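Local coordinates for protein polyphosphate kinase (Porphyromonas gingivalis, PDB 2O8R) that probably catalyses the reversible, magnesium-dependent transfer of the terminal phosphate of ATP to a growing polyphosphate chain, at residues Leu346-Tyr351 / Arg640-Ile645; Ile473-Thr478 / Glu596-Trp601; Leu540-Gly545 / Asp566-Gly571. The protein carries 3 engineered substitutions. One frame throughout, in Å; residues are numbered along the deposited sequence.

Interaction 1: Leu346-Tyr351 / Arg640-Ile645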
loop_
_atom_site.group_PDB
_atom_site.type_symbol
_atom_site.label_atom_id
_atom_site.label_comp_id
_atom_site.label_asym_id
_atom_site.label_seq_id
_atom_site.Cartn_x
_atom_site.Cartn_y
_atom_site.Cartn_z
ATOM N N LEU A 346 20.926 17.550 -19.294
ATOM C CA LEU A 346 21.348 16.362 -18.592
ATOM C C LEU A 346 20.881 16.537 -17.165
ATOM O O LEU A 346 21.199 17.534 -16.522
ATOM C CB LEU A 346 22.864 16.299 -18.608
ATOM C CG LEU A 346 23.599 14.988 -18.769
ATOM C CD1 LEU A 346 23.024 14.153 -19.922
ATOM C CD2 LEU A 346 25.040 15.353 -19.018
ATOM N N ILE A 347 20.111 15.588 -16.664
ATOM C CA ILE A 347 19.668 15.666 -15.280
ATOM C C ILE A 347 20.240 14.506 -14.490
ATOM O O ILE A 347 20.041 13.340 -14.831
ATOM C CB ILE A 347 18.147 15.655 -15.179
ATOM C CG1 ILE A 347 17.544 16.850 -15.933
ATOM C CG2 ILE A 347 17.709 15.584 -13.722
ATOM C CD1 ILE A 347 18.066 18.212 -15.503
ATOM N N HIS A 348 20.965 14.846 -13.440
ATOM C CA HIS A 348 21.614 13.867 -12.599
ATOM C C HIS A 348 20.876 13.794 -11.285
ATOM O O HIS A 348 20.972 14.695 -10.445
ATOM C CB HIS A 348 23.068 14.266 -12.361
ATOM C CG HIS A 348 23.830 14.531 -13.620
ATOM N ND1 HIS A 348 24.272 13.521 -14.448
ATOM C CD2 HIS A 348 24.230 15.692 -14.192
ATOM C CE1 HIS A 348 24.907 14.049 -15.478
ATOM N NE2 HIS A 348 24.896 15.363 -15.346
ATOM N N VAL A 349 20.140 12.717 -11.090
ATOM C CA VAL A 349 19.335 12.650 -9.893
ATOM C C VAL A 349 19.912 11.816 -8.807
ATOM O O VAL A 349 20.519 10.777 -9.078
ATOM C CB VAL A 349 17.919 12.065 -10.093
ATOM C CG1 VAL A 349 17.084 12.947 -10.980
ATOM C CG2 VAL A 349 17.981 10.592 -10.580
ATOM N N PRO A 350 19.990 12.450 -7.654
ATOM C CA PRO A 350 19.316 12.854 -6.451
ATOM C C PRO A 350 19.639 14.356 -6.459
ATOM O O PRO A 350 18.816 15.165 -6.046
ATOM C CB PRO A 350 20.065 12.124 -5.345
ATOM C CG PRO A 350 21.157 11.344 -6.041
ATOM C CD PRO A 350 21.369 12.087 -7.319
ATOM N N TYR A 351 20.821 14.692 -7.003
ATOM C CA TYR A 351 21.386 16.047 -7.105
ATOM C C TYR A 351 20.424 17.073 -7.710
ATOM O O TYR A 351 20.296 18.178 -7.198
ATOM C CB TYR A 351 22.694 16.021 -7.917
ATOM C CG TYR A 351 23.664 14.900 -7.551
ATOM C CD1 TYR A 351 24.256 14.851 -6.299
ATOM C CD2 TYR A 351 24.002 13.908 -8.467
ATOM C CE1 TYR A 351 25.138 13.844 -5.953
ATOM C CE2 TYR A 351 24.873 12.880 -8.118
ATOM C CZ TYR A 351 25.449 12.863 -6.859
ATOM O OH TYR A 351 26.334 11.865 -6.489
ATOM N N ARG A 640 31.245 16.927 -21.629
ATOM C CA ARG A 640 32.326 17.404 -20.780
ATOM C C ARG A 640 31.937 17.247 -19.319
ATOM O O ARG A 640 32.766 16.872 -18.485
ATOM C CB ARG A 640 32.670 18.867 -21.136
ATOM C CG ARG A 640 33.613 19.633 -20.186
ATOM C CD ARG A 640 34.907 18.879 -19.835
ATOM N NE ARG A 640 35.460 18.120 -20.955
ATOM C CZ ARG A 640 36.279 17.079 -20.821
ATOM N NH1 ARG A 640 36.647 16.662 -19.607
ATOM N NH2 ARG A 640 36.728 16.449 -21.903
ATOM N N GLU A 641 30.666 17.505 -19.022
ATOM C CA GLU A 641 30.171 17.427 -17.655
ATOM C C GLU A 641 30.240 15.994 -17.131
ATOM O O GLU A 641 30.696 15.771 -16.012
ATOM C CB GLU A 641 28.750 17.970 -17.577
ATOM C CG GLU A 641 28.171 18.094 -16.175
ATOM C CD GLU A 641 26.753 18.650 -16.200
ATOM O OE1 GLU A 641 25.902 18.103 -16.929
ATOM O OE2 GLU A 641 26.485 19.646 -15.504
ATOM N N ILE A 642 29.811 15.034 -17.950
ATOM C CA ILE A 642 29.774 13.625 -17.553
ATOM C C ILE A 642 31.170 13.147 -17.192
ATOM O O ILE A 642 31.380 12.492 -16.162
ATOM C CB ILE A 642 29.180 12.754 -18.668
ATOM C CG1 ILE A 642 27.674 12.977 -18.746
ATOM C CG2 ILE A 642 29.445 11.286 -18.421
ATOM C CD1 ILE A 642 27.046 12.400 -19.992
ATOM N N ILE A 643 32.128 13.516 -18.029
ATOM C CA ILE A 643 33.517 13.184 -17.783
ATOM C C ILE A 643 34.010 13.863 -16.516
ATOM O O ILE A 643 34.689 13.232 -15.704
ATOM C CB ILE A 643 34.396 13.519 -18.998
ATOM C CG1 ILE A 643 33.822 12.802 -20.221
ATOM C CG2 ILE A 643 35.801 13.045 -18.776
ATOM C CD1 ILE A 643 34.569 13.025 -21.478
ATOM N N ASP A 644 33.647 15.129 -16.325
ATOM C CA ASP A 644 34.019 15.826 -15.097
ATOM C C ASP A 644 33.575 14.985 -13.903
ATOM O O ASP A 644 34.378 14.668 -13.021
ATOM C CB ASP A 644 33.346 17.195 -15.035
ATOM C CG ASP A 644 34.054 18.244 -15.861
ATOM O OD1 ASP A 644 35.246 18.068 -16.188
ATOM O OD2 ASP A 644 33.415 19.266 -16.172
ATOM N N ILE A 645 32.296 14.602 -13.926
ATOM C CA ILE A 645 31.650 13.826 -12.877
ATOM C C ILE A 645 32.349 12.485 -12.659
ATOM O O ILE A 645 32.744 12.152 -11.529
ATOM C CB ILE A 645 30.149 13.640 -13.196
ATOM C CG1 ILE A 645 29.395 14.948 -12.945
ATOM C CG2 ILE A 645 29.537 12.517 -12.366
ATOM C CD1 ILE A 645 28.147 15.088 -13.767
#
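H348, on the strand 346-349, sends its imidazole against the helix 640-645, where E641 and I645 receive it from two directions. At the ring edge, NE2 of H348 gives a weak hydrogen bond to E641 OE1 at 3.3 Å, with the oxygen in the ring plane and the carboxylate turned almost perpendicular to it. From the helix, I645 comes tip to tip: its CD1 stands 3.8 Å from the centroid of the H348 ring, offset toward the rim, as a CH-pi contact. L346 closes the other end of the patch, its CD2 lying 3.6 Å from CG1 of I642 as the two side chains cross at about a right angle, and the same CD2 also borders E641 OE1. This buried side, where apolar carbons surround one His-Glu pair, contrasts with the outward one. There R640 is exposed and D644 partly so, and the ion pair between R640 NH1 and D644 OD1 is long at 4.0 Å; D644 also bonds Y685 of helix 678-691. The helix 636-651 belongs to the second C-terminal domain and the strand to the first, so the contact joins the two domains. E641 is the buried charge of this patch. Its OE2 forms a salt bridge with K689, which would balance it, and the weak bond from H348 adds a directional, secondary link across the domain boundary.

Interaction 2: Ile473-Thr478 / Glu596-Trp601. With SO4 (sulfate ion), chain F.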
loop_
_atom_site.group_PDB
_atom_site.type_symbol
_atom_site.label_atom_id
_atom_site.label_comp_id
_atom_site.label_asym_id
_atom_site.label_seq_id
_atom_site.Cartn_x
_atom_site.Cartn_y
_atom_site.Cartn_z
ATOM N N ILE A 473 17.963 5.830 -2.109
ATOM C CA ILE A 473 18.042 6.819 -3.149
ATOM C C ILE A 473 18.963 6.334 -4.262
ATOM O O ILE A 473 20.070 5.871 -4.001
ATOM C CB ILE A 473 18.484 8.156 -2.568
ATOM C CG1 ILE A 473 17.537 8.532 -1.428
ATOM C CG2 ILE A 473 18.489 9.244 -3.646
ATOM C CD1 ILE A 473 18.018 9.663 -0.555
ATOM N N TYR A 474 18.476 6.420 -5.500
ATOM C CA TYR A 474 19.232 6.010 -6.690
ATOM C C TYR A 474 19.902 7.190 -7.367
ATOM O O TYR A 474 19.264 8.191 -7.638
ATOM C CB TYR A 474 18.306 5.339 -7.721
ATOM C CG TYR A 474 18.089 3.862 -7.484
ATOM C CD1 TYR A 474 17.794 3.380 -6.208
ATOM C CD2 TYR A 474 18.176 2.952 -8.527
ATOM C CE1 TYR A 474 17.603 2.057 -5.978
ATOM C CE2 TYR A 474 17.984 1.594 -8.299
ATOM C CZ TYR A 474 17.698 1.160 -7.015
ATOM O OH TYR A 474 17.489 -0.167 -6.743
ATOM N N SER A 475 21.192 7.069 -7.638
ATOM C CA SER A 475 21.851 7.996 -8.536
ATOM C C SER A 475 21.616 7.494 -9.969
ATOM O O SER A 475 21.865 6.322 -10.277
ATOM C CB SER A 475 23.341 8.101 -8.182
ATOM O OG SER A 475 24.098 8.742 -9.193
ATOM N N ASP A 476 21.108 8.372 -10.831
ATOM C CA ASP A 476 20.842 8.024 -12.230
ATOM C C ASP A 476 21.036 9.233 -13.140
ATOM O O ASP A 476 21.090 10.381 -12.671
ATOM C CB ASP A 476 19.409 7.519 -12.400
ATOM C CG ASP A 476 19.266 6.058 -12.107
ATOM O OD1 ASP A 476 20.057 5.258 -12.643
ATOM O OD2 ASP A 476 18.343 5.708 -11.348
ATOM N N THR A 477 21.095 8.980 -14.445
ATOM C CA THR A 477 21.318 10.049 -15.410
ATOM C C THR A 477 20.288 10.060 -16.553
ATOM O O THR A 477 19.985 9.025 -17.164
ATOM C CB THR A 477 22.746 9.975 -15.942
ATOM O OG1 THR A 477 23.654 10.052 -14.833
ATOM C CG2 THR A 477 23.025 11.126 -16.882
ATOM N N THR A 478 19.738 11.240 -16.818
ATOM C CA THR A 478 18.686 11.398 -17.807
ATOM C C THR A 478 19.059 12.467 -18.833
ATOM O O THR A 478 19.428 13.592 -18.468
ATOM C CB THR A 478 17.362 11.781 -17.131
ATOM O OG1 THR A 478 16.914 10.690 -16.314
ATOM C CG2 THR A 478 16.297 12.100 -18.167
ATOM N N GLU A 596 24.750 3.730 -6.819
ATOM C CA GLU A 596 25.444 4.155 -8.029
ATOM C C GLU A 596 24.934 3.376 -9.227
ATOM O O GLU A 596 25.443 2.313 -9.571
ATOM C CB GLU A 596 26.942 3.960 -7.858
ATOM C CG GLU A 596 27.588 4.943 -6.901
ATOM C CD GLU A 596 27.633 6.364 -7.445
ATOM O OE1 GLU A 596 27.715 6.547 -8.675
ATOM O OE2 GLU A 596 27.587 7.306 -6.639
ATOM N N HIS A 597 23.919 3.925 -9.874
ATOM C CA HIS A 597 23.132 3.113 -10.757
ATOM C C HIS A 597 23.334 3.503 -12.196
ATOM O O HIS A 597 22.905 2.789 -13.093
ATOM C CB HIS A 597 21.654 3.209 -10.359
ATOM C CG HIS A 597 20.771 2.255 -11.091
ATOM N ND1 HIS A 597 20.049 2.619 -12.207
ATOM C CD2 HIS A 597 20.512 0.945 -10.882
ATOM C CE1 HIS A 597 19.369 1.576 -12.642
ATOM N NE2 HIS A 597 19.630 0.550 -11.853
ATOM N N SER A 598 23.979 4.643 -12.423
ATOM C CA SER A 598 24.266 5.102 -13.784
ATOM C C SER A 598 25.023 4.043 -14.573
ATOM O O SER A 598 25.852 3.296 -14.022
ATOM C CB SER A 598 25.095 6.389 -13.764
ATOM O OG SER A 598 24.327 7.490 -13.325
ATOM N N ARG A 599 24.719 3.974 -15.863
ATOM C CA ARG A 599 25.519 3.193 -16.800
ATOM C C ARG A 599 25.998 4.131 -17.894
ATOM O O ARG A 599 25.194 4.657 -18.674
ATOM C CB ARG A 599 24.704 2.042 -17.374
ATOM C CG ARG A 599 24.071 1.166 -16.314
ATOM C CD ARG A 599 22.756 0.627 -16.790
ATOM N NE ARG A 599 22.295 -0.441 -15.922
ATOM C CZ ARG A 599 21.110 -0.472 -15.323
ATOM N NH1 ARG A 599 20.237 0.503 -15.515
ATOM N NH2 ARG A 599 20.795 -1.499 -14.540
ATOM N N ILE A 600 27.307 4.366 -17.934
ATOM C CA ILE A 600 27.886 5.388 -18.807
ATOM C C ILE A 600 29.165 4.885 -19.471
ATOM O O ILE A 600 29.986 4.238 -18.821
ATOM C CB ILE A 600 28.196 6.678 -18.015
ATOM C CG1 ILE A 600 26.896 7.372 -17.594
ATOM C CG2 ILE A 600 29.082 7.617 -18.837
ATOM C CD1 ILE A 600 27.084 8.632 -16.740
ATOM N N TRP A 601 29.331 5.166 -20.761
ATOM C CA TRP A 601 30.537 4.737 -21.479
ATOM C C TRP A 601 31.242 5.923 -22.129
ATOM O O TRP A 601 30.614 6.719 -22.825
ATOM C CB TRP A 601 30.233 3.689 -22.565
ATOM C CG TRP A 601 29.179 2.651 -22.255
ATOM C CD1 TRP A 601 28.897 2.077 -21.037
ATOM C CD2 TRP A 601 28.301 2.024 -23.202
ATOM N NE1 TRP A 601 27.885 1.153 -21.171
ATOM C CE2 TRP A 601 27.498 1.104 -22.485
ATOM C CE3 TRP A 601 28.107 2.158 -24.582
ATOM C CZ2 TRP A 601 26.516 0.337 -23.098
ATOM C CZ3 TRP A 601 27.129 1.379 -25.199
ATOM C CH2 TRP A 601 26.352 0.482 -24.457
HETATM S S SO4 F . 17.417 -1.832 -13.242
HETATM O O1 SO4 F . 17.607 -1.165 -11.956
HETATM O O2 SO4 F . 17.937 -3.205 -13.150
HETATM O O3 SO4 F . 15.992 -1.864 -13.565
HETATM O O4 SO4 F . 18.069 -1.059 -14.295
HETATM O O HOH W 1 26.642 9.718 -8.259
#
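The imidazole of H597 has the ring of Y474 over one face and polar partners around its edge. CD2 of Y474 stands 3.7 Å above the H597 plane, toward the rim; the ring planes are 48° apart, an oblique aromatic pair. In the plane, H597 ND1 donates to D476 OD1 at 2.7 Å; OD1 accepts through its syn lone pair, with the carboxylate nearly perpendicular to the ring, and T463 OG1 also bonds OD1. H597 NE2 donates to O1 of a sulfate ion at 2.7 Å, the bond bent to 138°. CG of H597 lies anti to its backbone N (chi1 -172°), and the ring sits between D476 and the sulfate. R599 bonds sulfate O4 through NH1 and NH2 at its guanidinium edge, while NE pairs with D617. Y474 and H597 are predicted ATP-binding residues near the predicted phosphohistidine H439; the sulfate, probably from the crystallisation liquor, is consistent with a phosphate pocket. Along the backbone, H597 N bonds S475 O at 3.2 Å, and T477 OG1 and S598 OG are hydrogen-bonded at 3.0 Å. A water joins S475 OG to E596 OE2, also bonded by Q679 of helix 678-691; E596 OE1 bonds Q649 of helix 636-651 and forms a salt bridge with K542. S475 and E596 form a parallel bridge between strands 474-481 and 595-596; strand 345-349 flanks the first, and strands 538-543 and 610-614 border 600-601.

Interaction 3: Leu540-Gly545 / Asp566-Gly571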
loop_
_atom_site.group_PDB
_atom_site.type_symbol
_atom_site.label_atom_id
_atom_site.label_comp_id
_atom_site.label_asym_id
_atom_site.label_seq_id
_atom_site.Cartn_x
_atom_site.Cartn_y
_atom_site.Cartn_z
ATOM N N LEU A 540 36.566 4.894 -20.269
ATOM C CA LEU A 540 36.018 5.105 -18.941
ATOM C C LEU A 540 34.623 4.527 -18.941
ATOM O O LEU A 540 33.743 5.022 -19.640
ATOM C CB LEU A 540 36.026 6.592 -18.589
ATOM C CG LEU A 540 35.659 7.084 -17.181
ATOM C CD1 LEU A 540 35.885 6.063 -16.075
ATOM C CD2 LEU A 540 36.413 8.356 -16.871
ATOM N N LEU A 541 34.437 3.461 -18.168
ATOM C CA LEU A 541 33.215 2.667 -18.227
ATOM C C LEU A 541 32.589 2.471 -16.839
ATOM O O LEU A 541 33.228 1.935 -15.935
ATOM C CB LEU A 541 33.533 1.308 -18.819
ATOM C CG LEU A 541 34.089 1.140 -20.221
ATOM C CD1 LEU A 541 34.407 -0.328 -20.380
ATOM C CD2 LEU A 541 33.077 1.588 -21.266
ATOM N N LYS A 542 31.339 2.903 -16.672
ATOM C CA LYS A 542 30.649 2.764 -15.391
ATOM C C LYS A 542 29.354 1.990 -15.538
ATOM O O LYS A 542 28.510 2.349 -16.350
ATOM C CB LYS A 542 30.339 4.122 -14.800
ATOM C CG LYS A 542 29.487 4.068 -13.544
ATOM C CD LYS A 542 29.157 5.471 -13.043
ATOM C CE LYS A 542 28.299 5.403 -11.833
ATOM N NZ LYS A 542 29.178 5.059 -10.717
HETATM N N MSE A 543 29.207 0.932 -14.749
HETATM C CA MSE A 543 27.971 0.171 -14.737
HETATM C C MSE A 543 27.730 -0.594 -13.432
HETATM O O MSE A 543 28.590 -0.651 -12.555
HETATM C CB MSE A 543 27.950 -0.780 -15.901
HETATM C CG MSE A 543 29.017 -1.839 -15.840
HETATM SE SE MSE A 543 29.413 -2.455 -17.641
HETATM C CE MSE A 543 28.042 -1.444 -18.637
ATOM N N ASN A 544 26.537 -1.159 -13.308
ATOM C CA ASN A 544 26.166 -1.884 -12.114
ATOM C C ASN A 544 26.811 -3.251 -12.158
ATOM O O ASN A 544 27.215 -3.784 -11.129
ATOM C CB ASN A 544 24.642 -2.006 -11.980
ATOM C CG ASN A 544 23.961 -0.671 -11.710
ATOM O OD1 ASN A 544 23.343 -0.088 -12.599
ATOM N ND2 ASN A 544 24.064 -0.187 -10.481
ATOM N N GLY A 545 26.937 -3.804 -13.358
ATOM C CA GLY A 545 27.484 -5.145 -13.507
ATOM C C GLY A 545 28.241 -5.403 -14.788
ATOM O O GLY A 545 27.848 -4.938 -15.856
ATOM N N ASP A 566 39.551 2.352 -17.188
ATOM C CA ASP A 566 38.940 2.553 -15.878
ATOM C C ASP A 566 37.510 2.016 -15.840
ATOM O O ASP A 566 36.632 2.503 -16.558
ATOM C CB ASP A 566 38.925 4.029 -15.518
ATOM C CG ASP A 566 40.094 4.434 -14.667
ATOM O OD1 ASP A 566 40.357 3.779 -13.637
ATOM O OD2 ASP A 566 40.751 5.429 -15.024
ATOM N N LEU A 567 37.292 1.011 -15.001
ATOM C CA LEU A 567 35.975 0.450 -14.762
ATOM C C LEU A 567 35.472 0.922 -13.422
ATOM O O LEU A 567 36.167 0.790 -12.420
ATOM C CB LEU A 567 36.032 -1.074 -14.725
ATOM C CG LEU A 567 36.192 -1.798 -16.059
ATOM C CD1 LEU A 567 36.452 -3.270 -15.827
ATOM C CD2 LEU A 567 34.955 -1.616 -16.910
ATOM N N ILE A 568 34.265 1.476 -13.404
ATOM C CA ILE A 568 33.572 1.786 -12.157
ATOM C C ILE A 568 32.327 0.887 -12.084
ATOM O O ILE A 568 31.282 1.176 -12.684
ATOM C CB ILE A 568 33.231 3.285 -12.066
ATOM C CG1 ILE A 568 34.497 4.134 -12.228
ATOM C CG2 ILE A 568 32.571 3.610 -10.748
ATOM C CD1 ILE A 568 34.249 5.637 -12.215
ATOM N N VAL A 569 32.473 -0.235 -11.383
ATOM C CA VAL A 569 31.422 -1.258 -11.278
ATOM C C VAL A 569 31.074 -1.565 -9.829
ATOM O O VAL A 569 31.927 -2.044 -9.087
ATOM C CB VAL A 569 31.858 -2.567 -11.928
ATOM C CG1 VAL A 569 30.787 -3.638 -11.735
ATOM C CG2 VAL A 569 32.110 -2.344 -13.391
ATOM N N ARG A 570 29.834 -1.302 -9.416
ATOM C CA ARG A 570 29.509 -1.481 -8.001
ATOM C C ARG A 570 29.153 -2.913 -7.639
ATOM O O ARG A 570 29.520 -3.393 -6.568
ATOM C CB ARG A 570 28.463 -0.480 -7.490
ATOM C CG ARG A 570 27.150 -0.528 -8.179
ATOM C CD ARG A 570 26.021 -0.010 -7.312
ATOM N NE ARG A 570 24.800 -0.685 -7.747
ATOM C CZ ARG A 570 24.066 -1.489 -6.988
ATOM N NH1 ARG A 570 24.375 -1.676 -5.711
ATOM N NH2 ARG A 570 23.001 -2.080 -7.500
ATOM N N GLY A 571 28.464 -3.604 -8.534
ATOM C CA GLY A 571 28.004 -4.960 -8.230
ATOM C C GLY A 571 28.932 -6.043 -8.726
ATOM O O GLY A 571 30.122 -6.065 -8.405
HETATM O O HOH W 2 29.324 2.268 -11.005
#
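The carbonyl oxygen of I568 is gripped by two donors: M543 N at 2.9 Å, tilted 22° from the carbonyl plane, and a water at 2.8 Å that itself accepts from K542 NZ. CA of K542 adds a C-H...O contact to the same I568 oxygen. Toward the start of the strands the ladder continues with L541 N to D566 O at 2.9 Å, almost straight, and I568 N to L541 O at 2.8 Å. Beyond it, R570 N reaches M543 O only weakly, and G571 N bonds N544 O at 2.9 Å. Side chains alternate between the two faces of this parallel pair. L541 and L567 lie side by side, CD1 to CD2 at 3.7 Å, and selenomethionine M543 runs beside V569 on the same face, in contact with W601 and W618. On the other face L540, D566, K542 and I568 meet; the extended K542 chain bends only at its last torsion (chi4 77°), which sets NZ 3.7 Å from I568 CG2. Helix 636-651 packs there through L646 and L650. The two strands are the beta strands of a beta-alpha-beta unit in a phospholipase D-like domain. R570, a predicted ATP-binding residue, follows strand 564-569 and lies beside N544, which follows strand 538-543. Partners outside the pair, E596 and Q649 for K542, R586 and Y538 for D566, would compensate the charges buried here.

How the interactions relate
From the N terminus, the chain enters interaction 1 on strand 345-349 and interaction 2 on strand 474-481, an antiparallel neighbour in the sheet of the first C-terminal domain. It then crosses into the second domain, where interaction 3 closes the shortest loop, a beta-alpha-beta unit through helix 549-560. Residues 596-601 next return to strand 474-481 and close interaction 2, and helix 636-651 last closes interaction 1. The three are nested without crossing: 3 inside 2, 2 inside 1. Interactions 1 and 2 tie the two domains together, while interaction 3 pairs two neighbouring strands within the second. A probable hydrogen bond from I600 N to K542 O connects interactions 2 and 3.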